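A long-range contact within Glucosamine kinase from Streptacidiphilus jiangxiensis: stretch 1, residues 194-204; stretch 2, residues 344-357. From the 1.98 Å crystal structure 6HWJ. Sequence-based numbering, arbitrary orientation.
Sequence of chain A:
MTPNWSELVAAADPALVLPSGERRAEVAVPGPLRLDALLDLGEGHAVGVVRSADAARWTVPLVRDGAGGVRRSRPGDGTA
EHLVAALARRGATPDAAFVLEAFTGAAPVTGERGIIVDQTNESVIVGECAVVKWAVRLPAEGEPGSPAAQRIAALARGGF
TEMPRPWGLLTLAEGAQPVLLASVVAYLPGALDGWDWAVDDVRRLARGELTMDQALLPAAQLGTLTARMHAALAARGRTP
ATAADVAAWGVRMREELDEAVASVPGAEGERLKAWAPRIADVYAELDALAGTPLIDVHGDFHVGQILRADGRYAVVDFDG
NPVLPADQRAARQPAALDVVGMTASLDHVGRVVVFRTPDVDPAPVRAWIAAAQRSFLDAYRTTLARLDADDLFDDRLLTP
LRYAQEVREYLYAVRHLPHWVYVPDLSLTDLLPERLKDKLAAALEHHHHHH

Stretch 1, residues 194-204: GWDWAVDDVRR
Stretch 2, residues 344-357: ASLDHVGRVVVFRT

Both stretches are α-helical: 194-204, continuing later in the chain, and 344-356, which begins earlier. Their axes cross at -62°, with a closest approach of 9.2 Å. The CA atoms of Val199 and Val349 lie 5.8 Å apart, those of Val202 and Gly350 6.8 Å, and those of Arg203 and Val353 6.1 Å. The contact buries 569 Å².

Along stretch 2, Ser345 (chi1 t) comes first, its OG 4.1 Å from Trp195 CZ2. Asp347 (chi1 t) takes no part; its OD1 forms a salt bridge to Arg351 NE within the helix, 2.8 Å. His348 (chi1 m) points its CA-to-CB bond toward stretch 1, but its ring leads away. Its CB sits at the edge of the Trp195 ring, 4.0 Å from CH2.

Val349 (chi1 t) is the knob, set among Trp195, Ala198, Val199 and Val202. Its CG2 lies over one face of the indole, 4.3 Å from the six-membered ring centroid, a CH-pi contact. Trp195 has chi1 -81° and chi2 115°. Val349 CG1 lies 4.0 Å from both Ala198 CB and Val199 CG2, and 4.1 Å from Val202 CG2. Gly350 has no side chain.

Val352 (chi1 t) places CG2 4.0 Å from Trp195 CZ3. One turn after Val349, Val353 (chi1 t) points toward stretch 1. Its CG2 packs 3.9 Å from Val199 CG1 and 3.8 Å from Val202 CG1; both of these valines are t.

Arg356 (m, t, t) ends the helix, its CB 3.9 Å from Arg203 NH2. Thr357 leaves helical geometry at phi/psi -102/114, chi1 m. Arg203 (t, t, m) reaches it edge-on. NE and NH2 of Arg203 both donate to Thr357 OG1, at 3.0 and 3.2 Å. That hydroxyl donates in turn to Val353 O, 2.6 Å, so the polar link is tied to the helix end.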

ATOM      1  N   GLY A 194      -9.898  -8.037   2.830  1.00 25.51           N
ATOM      2  CA  GLY A 194      -9.674  -9.376   3.327  1.00 26.94           C
ATOM      3  C   GLY A 194      -9.861  -9.523   4.818  1.00 27.15           C
ATOM      4  O   GLY A 194     -10.175 -10.613   5.300  1.00 28.72           O
ATOM      5  N   TRP A 195      -9.664  -8.451   5.578  1.00 25.42           N
ATOM      6  CA  TRP A 195      -9.933  -8.571   7.017  1.00 26.92           C
ATOM      7  C   TRP A 195     -11.416  -8.762   7.289  1.00 31.25           C
ATOM      8  O   TRP A 195     -11.784  -9.106   8.417  1.00 31.51           O
ATOM      9  CB  TRP A 195      -9.359  -7.359   7.760  1.00 30.64           C
ATOM     10  CG  TRP A 195      -7.885  -7.543   8.001  1.00 32.92           C
ATOM     11  CD1 TRP A 195      -6.858  -6.796   7.486  1.00 35.19           C
ATOM     12  CD2 TRP A 195      -7.279  -8.567   8.800  1.00 33.89           C
ATOM     13  NE1 TRP A 195      -5.643  -7.290   7.933  1.00 36.54           N
ATOM     14  CE2 TRP A 195      -5.878  -8.377   8.737  1.00 37.30           C
ATOM     15  CE3 TRP A 195      -7.783  -9.616   9.574  1.00 36.83           C
ATOM     16  CZ2 TRP A 195      -4.988  -9.203   9.411  1.00 36.75           C
ATOM     17  CZ3 TRP A 195      -6.886 -10.438  10.245  1.00 42.08           C
ATOM     18  CH2 TRP A 195      -5.511 -10.226  10.153  1.00 37.62           C
ATOM     19  N   ASP A 196     -12.268  -8.545   6.281  1.00 31.06           N
ATOM     20  CA  ASP A 196     -13.657  -8.979   6.328  1.00 30.73           C
ATOM     21  C   ASP A 196     -13.836 -10.357   5.674  1.00 28.43           C
ATOM     22  O   ASP A 196     -14.275 -11.299   6.334  1.00 28.95           O
ATOM     23  CB  ASP A 196     -14.568  -7.948   5.658  1.00 34.69           C
ATOM     24  CG  ASP A 196     -14.669  -6.663   6.454  1.00 45.74           C
ATOM     25  OD1 ASP A 196     -14.897  -6.745   7.679  1.00 50.26           O
ATOM     26  OD2 ASP A 196     -14.507  -5.576   5.863  1.00 47.98           O
ATOM     27  N   TRP A 197     -13.486 -10.484   4.387  1.00 26.70           N
ATOM     28  CA  TRP A 197     -13.895 -11.676   3.647  1.00 28.61           C
ATOM     29  C   TRP A 197     -13.061 -12.899   3.982  1.00 27.34           C
ATOM     30  O   TRP A 197     -13.599 -14.006   3.967  1.00 28.40           O
ATOM     31  CB  TRP A 197     -13.873 -11.450   2.128  1.00 26.19           C
ATOM     32  CG  TRP A 197     -12.564 -11.093   1.475  1.00 23.73           C
ATOM     33  CD1 TRP A 197     -12.190  -9.856   1.023  1.00 25.63           C
ATOM     34  CD2 TRP A 197     -11.483 -11.976   1.145  1.00 25.40           C
ATOM     35  NE1 TRP A 197     -10.933  -9.917   0.460  1.00 26.07           N
ATOM     36  CE2 TRP A 197     -10.481 -11.209   0.530  1.00 26.61           C
ATOM     37  CE3 TRP A 197     -11.256 -13.341   1.336  1.00 26.82           C
ATOM     38  CZ2 TRP A 197      -9.275 -11.765   0.094  1.00 23.59           C
ATOM     39  CZ3 TRP A 197     -10.060 -13.878   0.915  1.00 26.53           C
ATOM     40  CH2 TRP A 197      -9.087 -13.087   0.306  1.00 26.22           C
ATOM     41  N   ALA A 198     -11.766 -12.730   4.301  1.00 26.49           N
ATOM     42  CA  ALA A 198     -10.961 -13.887   4.644  1.00 25.86           C
ATOM     43  C   ALA A 198     -11.332 -14.424   6.018  1.00 25.27           C
ATOM     44  O   ALA A 198     -11.394 -15.639   6.218  1.00 26.42           O
ATOM     45  CB  ALA A 198      -9.467 -13.549   4.581  1.00 27.72           C
ATOM     46  N   VAL A 199     -11.570 -13.531   6.983  1.00 26.12           N
ATOM     47  CA  VAL A 199     -12.041 -13.954   8.290  1.00 26.35           C
ATOM     48  C   VAL A 199     -13.377 -14.679   8.154  1.00 26.95           C
ATOM     49  O   VAL A 199     -13.622 -15.687   8.814  1.00 27.43           O
ATOM     50  CB  VAL A 199     -12.148 -12.744   9.235  1.00 28.27           C
ATOM     51  CG1 VAL A 199     -12.911 -13.093  10.493  1.00 28.49           C
ATOM     52  CG2 VAL A 199     -10.726 -12.217   9.588  1.00 31.83           C
ATOM     53  N   ASP A 200     -14.262 -14.174   7.298  1.00 28.81           N
ATOM     54  CA  ASP A 200     -15.548 -14.839   7.117  1.00 29.25           C
ATOM     55  C   ASP A 200     -15.390 -16.228   6.492  1.00 26.88           C
ATOM     56  O   ASP A 200     -16.044 -17.186   6.931  1.00 29.56           O
ATOM     57  CB  ASP A 200     -16.470 -13.968   6.265  1.00 32.13           C
ATOM     58  CG  ASP A 200     -17.875 -14.525   6.207  1.00 40.67           C
ATOM     59  OD1 ASP A 200     -18.524 -14.557   7.265  1.00 43.66           O
ATOM     60  OD2 ASP A 200     -18.312 -14.951   5.119  1.00 43.72           O
ATOM     61  N   ASP A 201     -14.550 -16.361   5.464  1.00 28.32           N
ATOM     62  CA  ASP A 201     -14.292 -17.683   4.886  1.00 30.17           C
ATOM     63  C   ASP A 201     -13.877 -18.695   5.947  1.00 30.89           C
ATOM     64  O   ASP A 201     -14.447 -19.790   6.056  1.00 28.89           O
ATOM     65  CB  ASP A 201     -13.180 -17.601   3.839  1.00 33.74           C
ATOM     66  CG  ASP A 201     -13.634 -17.005   2.529  1.00 39.19           C
ATOM     67  OD1 ASP A 201     -14.843 -16.746   2.362  1.00 36.88           O
ATOM     68  OD2 ASP A 201     -12.752 -16.798   1.661  1.00 42.48           O
ATOM     69  N   VAL A 202     -12.852 -18.352   6.735  1.00 27.50           N
ATOM     70  CA  VAL A 202     -12.291 -19.312   7.694  1.00 25.68           C
ATOM     71  C   VAL A 202     -13.269 -19.595   8.815  1.00 27.19           C
ATOM     72  O   VAL A 202     -13.330 -20.717   9.322  1.00 30.20           O
ATOM     73  CB  VAL A 202     -10.937 -18.756   8.210  1.00 27.04           C
ATOM     74  CG1 VAL A 202     -10.368 -19.628   9.308  1.00 26.92           C
ATOM     75  CG2 VAL A 202      -9.964 -18.658   7.040  1.00 25.28           C
ATOM     76  N   ARG A 203     -14.054 -18.593   9.219  1.00 29.61           N
ATOM     77  CA  ARG A 203     -15.120 -18.822  10.181  1.00 29.14           C
ATOM     78  C   ARG A 203     -16.140 -19.816   9.630  1.00 32.10           C
ATOM     79  O   ARG A 203     -16.603 -20.725  10.340  1.00 28.59           O
ATOM     80  CB  ARG A 203     -15.776 -17.472  10.495  1.00 34.63           C
ATOM     81  CG  ARG A 203     -16.726 -17.436  11.647  1.00 45.74           C
ATOM     82  CD  ARG A 203     -17.016 -15.979  12.017  1.00 54.66           C
ATOM     83  NE  ARG A 203     -16.072 -15.462  13.011  1.00 63.96           N
ATOM     84  CZ  ARG A 203     -15.783 -14.170  13.180  1.00 70.23           C
ATOM     85  NH1 ARG A 203     -16.334 -13.246  12.400  1.00 70.98           N
ATOM     86  NH2 ARG A 203     -14.932 -13.802  14.127  1.00 69.15           N
ATOM     87  N   ARG A 204     -16.494 -19.672   8.356  1.00 29.30           N
ATOM     88  CA  ARG A 204     -17.447 -20.600   7.757  1.00 31.88           C
ATOM     89  C   ARG A 204     -16.867 -22.001   7.688  1.00 32.92           C
ATOM     90  O   ARG A 204     -17.559 -22.978   8.006  1.00 34.59           O
ATOM     91  CB  ARG A 204     -17.869 -20.079   6.374  1.00 35.19           C
ATOM     92  CG  ARG A 204     -18.759 -18.838   6.469  1.00 47.40           C
ATOM     93  CD  ARG A 204     -19.047 -18.199   5.106  1.00 64.35           C
ATOM     94  NE  ARG A 204     -19.966 -18.995   4.286  1.00 78.26           N
ATOM     95  CZ  ARG A 204     -19.759 -19.329   3.011  1.00 85.49           C
ATOM     96  NH1 ARG A 204     -18.666 -18.936   2.370  1.00 88.17           N
ATOM     97  NH2 ARG A 204     -20.661 -20.053   2.370  1.00 87.52           N
ATOM     98  N   ALA A 344       2.091 -14.450   6.168  1.00 27.34           N
ATOM     99  CA  ALA A 344       1.899 -14.054   7.558  1.00 25.39           C
ATOM    100  C   ALA A 344       0.453 -13.595   7.794  1.00 27.27           C
ATOM    101  O   ALA A 344      -0.191 -13.995   8.770  1.00 26.20           O
ATOM    102  CB  ALA A 344       2.864 -12.929   7.928  1.00 24.95           C
ATOM    103  N   SER A 345      -0.061 -12.735   6.907  1.00 25.69           N
ATOM    104  CA  SER A 345      -1.425 -12.236   7.043  1.00 27.23           C
ATOM    105  C   SER A 345      -2.446 -13.380   7.066  1.00 26.18           C
ATOM    106  O   SER A 345      -3.387 -13.364   7.867  1.00 25.67           O
ATOM    107  CB  SER A 345      -1.729 -11.271   5.896  1.00 32.69           C
ATOM    108  OG  SER A 345      -2.932 -10.572   6.117  1.00 39.03           O
ATOM    109  N   LEU A 346      -2.264 -14.385   6.213  1.00 26.73           N
ATOM    110  CA  LEU A 346      -3.174 -15.529   6.195  1.00 28.94           C
ATOM    111  C   LEU A 346      -3.113 -16.297   7.506  1.00 29.55           C
ATOM    112  O   LEU A 346      -4.147 -16.705   8.051  1.00 28.63           O
ATOM    113  CB  LEU A 346      -2.841 -16.454   5.031  1.00 30.91           C
ATOM    114  CG  LEU A 346      -3.153 -15.864   3.642  1.00 32.02           C
ATOM    115  CD1 LEU A 346      -2.600 -16.726   2.543  1.00 31.85           C
ATOM    116  CD2 LEU A 346      -4.646 -15.668   3.465  1.00 30.28           C
ATOM    117  N   ASP A 347      -1.904 -16.526   8.022  1.00 29.98           N
ATOM    118  CA  ASP A 347      -1.763 -17.110   9.353  1.00 29.76           C
ATOM    119  C   ASP A 347      -2.547 -16.294  10.381  1.00 25.20           C
ATOM    120  O   ASP A 347      -3.309 -16.845  11.189  1.00 24.84           O
ATOM    121  CB  ASP A 347      -0.275 -17.174   9.706  1.00 28.65           C
ATOM    122  CG  ASP A 347      -0.002 -17.910  10.987  1.00 30.38           C
ATOM    123  OD1 ASP A 347      -0.625 -17.596  12.012  1.00 35.98           O
ATOM    124  OD2 ASP A 347       0.853 -18.801  10.976  1.00 35.37           O
ATOM    125  N   HIS A 348      -2.379 -14.979  10.353  1.00 22.78           N
ATOM    126  CA  HIS A 348      -3.019 -14.108  11.346  1.00 27.06           C
ATOM    127  C   HIS A 348      -4.551 -14.142  11.244  1.00 27.96           C
ATOM    128  O   HIS A 348      -5.243 -14.037  12.272  1.00 23.03           O
ATOM    129  CB  HIS A 348      -2.500 -12.695  11.191  1.00 26.87           C
ATOM    130  CG  HIS A 348      -1.014 -12.593  11.342  1.00 25.79           C
ATOM    131  ND1 HIS A 348      -0.292 -11.489  10.946  1.00 28.53           N
ATOM    132  CD2 HIS A 348      -0.111 -13.479  11.818  1.00 27.14           C
ATOM    133  CE1 HIS A 348       0.993 -11.695  11.190  1.00 24.59           C
ATOM    134  NE2 HIS A 348       1.128 -12.889  11.736  1.00 28.23           N
ATOM    135  N   VAL A 349      -5.079 -14.251  10.026  1.00 27.19           N
ATOM    136  CA  VAL A 349      -6.514 -14.420   9.839  1.00 27.41           C
ATOM    137  C   VAL A 349      -7.007 -15.619  10.625  1.00 24.62           C
ATOM    138  O   VAL A 349      -8.021 -15.549  11.317  1.00 26.30           O
ATOM    139  CB  VAL A 349      -6.853 -14.560   8.341  1.00 27.11           C
ATOM    140  CG1 VAL A 349      -8.298 -15.033   8.154  1.00 29.86           C
ATOM    141  CG2 VAL A 349      -6.660 -13.231   7.637  1.00 29.66           C
ATOM    142  N   GLY A 350      -6.290 -16.730  10.525  1.00 26.59           N
ATOM    143  CA  GLY A 350      -6.653 -17.909  11.273  1.00 27.00           C
ATOM    144  C   GLY A 350      -6.589 -17.681  12.766  1.00 27.13           C
ATOM    145  O   GLY A 350      -7.465 -18.136  13.506  1.00 27.01           O
ATOM    146  N   ARG A 351      -5.550 -16.975  13.237  1.00 25.52           N
ATOM    147  CA  ARG A 351      -5.444 -16.723  14.665  1.00 23.66           C
ATOM    148  C   ARG A 351      -6.620 -15.883  15.147  1.00 25.68           C
ATOM    149  O   ARG A 351      -7.155 -16.119  16.235  1.00 25.64           O
ATOM    150  CB  ARG A 351      -4.121 -16.015  14.999  1.00 27.08           C
ATOM    151  CG  ARG A 351      -2.880 -16.735  14.495  1.00 25.06           C
ATOM    152  CD  ARG A 351      -2.756 -18.139  14.999  1.00 27.44           C
ATOM    153  NE  ARG A 351      -1.655 -18.838  14.322  1.00 25.00           N
ATOM    154  CZ  ARG A 351      -1.347 -20.114  14.516  1.00 28.63           C
ATOM    155  NH1 ARG A 351      -2.046 -20.852  15.383  1.00 27.87           N
ATOM    156  NH2 ARG A 351      -0.353 -20.655  13.842  1.00 32.07           N
ATOM    157  N   VAL A 352      -7.004 -14.873  14.361  1.00 24.64           N
ATOM    158  CA  VAL A 352      -8.090 -13.976  14.758  1.00 24.58           C
ATOM    159  C   VAL A 352      -9.421 -14.735  14.818  1.00 27.74           C
ATOM    160  O   VAL A 352     -10.225 -14.527  15.736  1.00 26.54           O
ATOM    161  CB  VAL A 352      -8.156 -12.792  13.776  1.00 29.40           C
ATOM    162  CG1 VAL A 352      -9.486 -12.026  13.937  1.00 32.87           C
ATOM    163  CG2 VAL A 352      -6.951 -11.863  13.989  1.00 28.92           C
ATOM    164  N   VAL A 353      -9.673 -15.622  13.846  1.00 23.92           N
ATOM    165  CA  VAL A 353     -10.915 -16.399  13.859  1.00 26.30           C
ATOM    166  C   VAL A 353     -11.003 -17.203  15.142  1.00 27.11           C
ATOM    167  O   VAL A 353     -12.041 -17.227  15.810  1.00 25.37           O
ATOM    168  CB  VAL A 353     -11.003 -17.316  12.620  1.00 27.30           C
ATOM    169  CG1 VAL A 353     -12.146 -18.331  12.765  1.00 28.40           C
ATOM    170  CG2 VAL A 353     -11.201 -16.498  11.362  1.00 28.78           C
ATOM    171  N   VAL A 354      -9.900 -17.856  15.524  1.00 30.19           N
ATOM    172  CA  VAL A 354      -9.917 -18.697  16.712  1.00 29.61           C
ATOM    173  C   VAL A 354     -10.113 -17.854  17.960  1.00 27.76           C
ATOM    174  O   VAL A 354     -10.839 -18.240  18.882  1.00 29.44           O
ATOM    175  CB  VAL A 354      -8.627 -19.533  16.780  1.00 31.12           C
ATOM    176  CG1 VAL A 354      -8.493 -20.176  18.148  1.00 26.47           C
ATOM    177  CG2 VAL A 354      -8.623 -20.584  15.656  1.00 30.23           C
ATOM    178  N   PHE A 355      -9.460 -16.707  18.019  1.00 27.48           N
ATOM    179  CA  PHE A 355      -9.502 -15.855  19.200  1.00 26.73           C
ATOM    180  C   PHE A 355     -10.873 -15.205  19.392  1.00 29.08           C
ATOM    181  O   PHE A 355     -11.339 -15.049  20.531  1.00 27.40           O
ATOM    182  CB  PHE A 355      -8.410 -14.783  19.052  1.00 24.36           C
ATOM    183  CG  PHE A 355      -8.246 -13.887  20.260  1.00 26.52           C
ATOM    184  CD1 PHE A 355      -7.402 -14.238  21.287  1.00 25.37           C
ATOM    185  CD2 PHE A 355      -8.874 -12.652  20.312  1.00 31.96           C
ATOM    186  CE1 PHE A 355      -7.218 -13.408  22.388  1.00 27.30           C
ATOM    187  CE2 PHE A 355      -8.692 -11.812  21.407  1.00 26.07           C
ATOM    188  CZ  PHE A 355      -7.867 -12.184  22.431  1.00 25.21           C
ATOM    189  N   ARG A 356     -11.534 -14.824  18.300  1.00 26.38           N
ATOM    190  CA  ARG A 356     -12.749 -14.023  18.384  1.00 31.81           C
ATOM    191  C   ARG A 356     -14.039 -14.829  18.318  1.00 31.22           C
ATOM    192  O   ARG A 356     -15.095 -14.292  18.668  1.00 30.50           O
ATOM    193  CB  ARG A 356     -12.787 -12.992  17.245  1.00 30.32           C
ATOM    194  CG  ARG A 356     -11.684 -11.972  17.329  1.00 30.35           C
ATOM    195  CD  ARG A 356     -11.845 -10.901  16.263  1.00 33.37           C
ATOM    196  NE  ARG A 356     -10.724  -9.948  16.288  1.00 38.21           N
ATOM    197  CZ  ARG A 356     -10.498  -9.038  15.348  1.00 39.26           C
ATOM    198  NH1 ARG A 356     -11.312  -8.930  14.315  1.00 40.01           N
ATOM    199  NH2 ARG A 356      -9.453  -8.236  15.449  1.00 40.55           N
ATOM    200  N   THR A 357     -13.985 -16.092  17.914  1.00 30.94           N
ATOM    201  CA  THR A 357     -15.208 -16.815  17.575  1.00 29.20           C
ATOM    202  C   THR A 357     -15.610 -17.747  18.706  1.00 30.15           C
ATOM    203  O   THR A 357     -14.890 -18.723  18.974  1.00 29.61           O
ATOM    204  CB  THR A 357     -14.998 -17.611  16.288  1.00 27.34           C
ATOM    205  OG1 THR A 357     -14.495 -16.750  15.261  1.00 29.08           O
ATOM    206  CG2 THR A 357     -16.318 -18.237  15.811  1.00 33.56           C
TER
HETATM  207  O   HOH W   1     -14.040 -10.551  13.223  1.00 40.74           O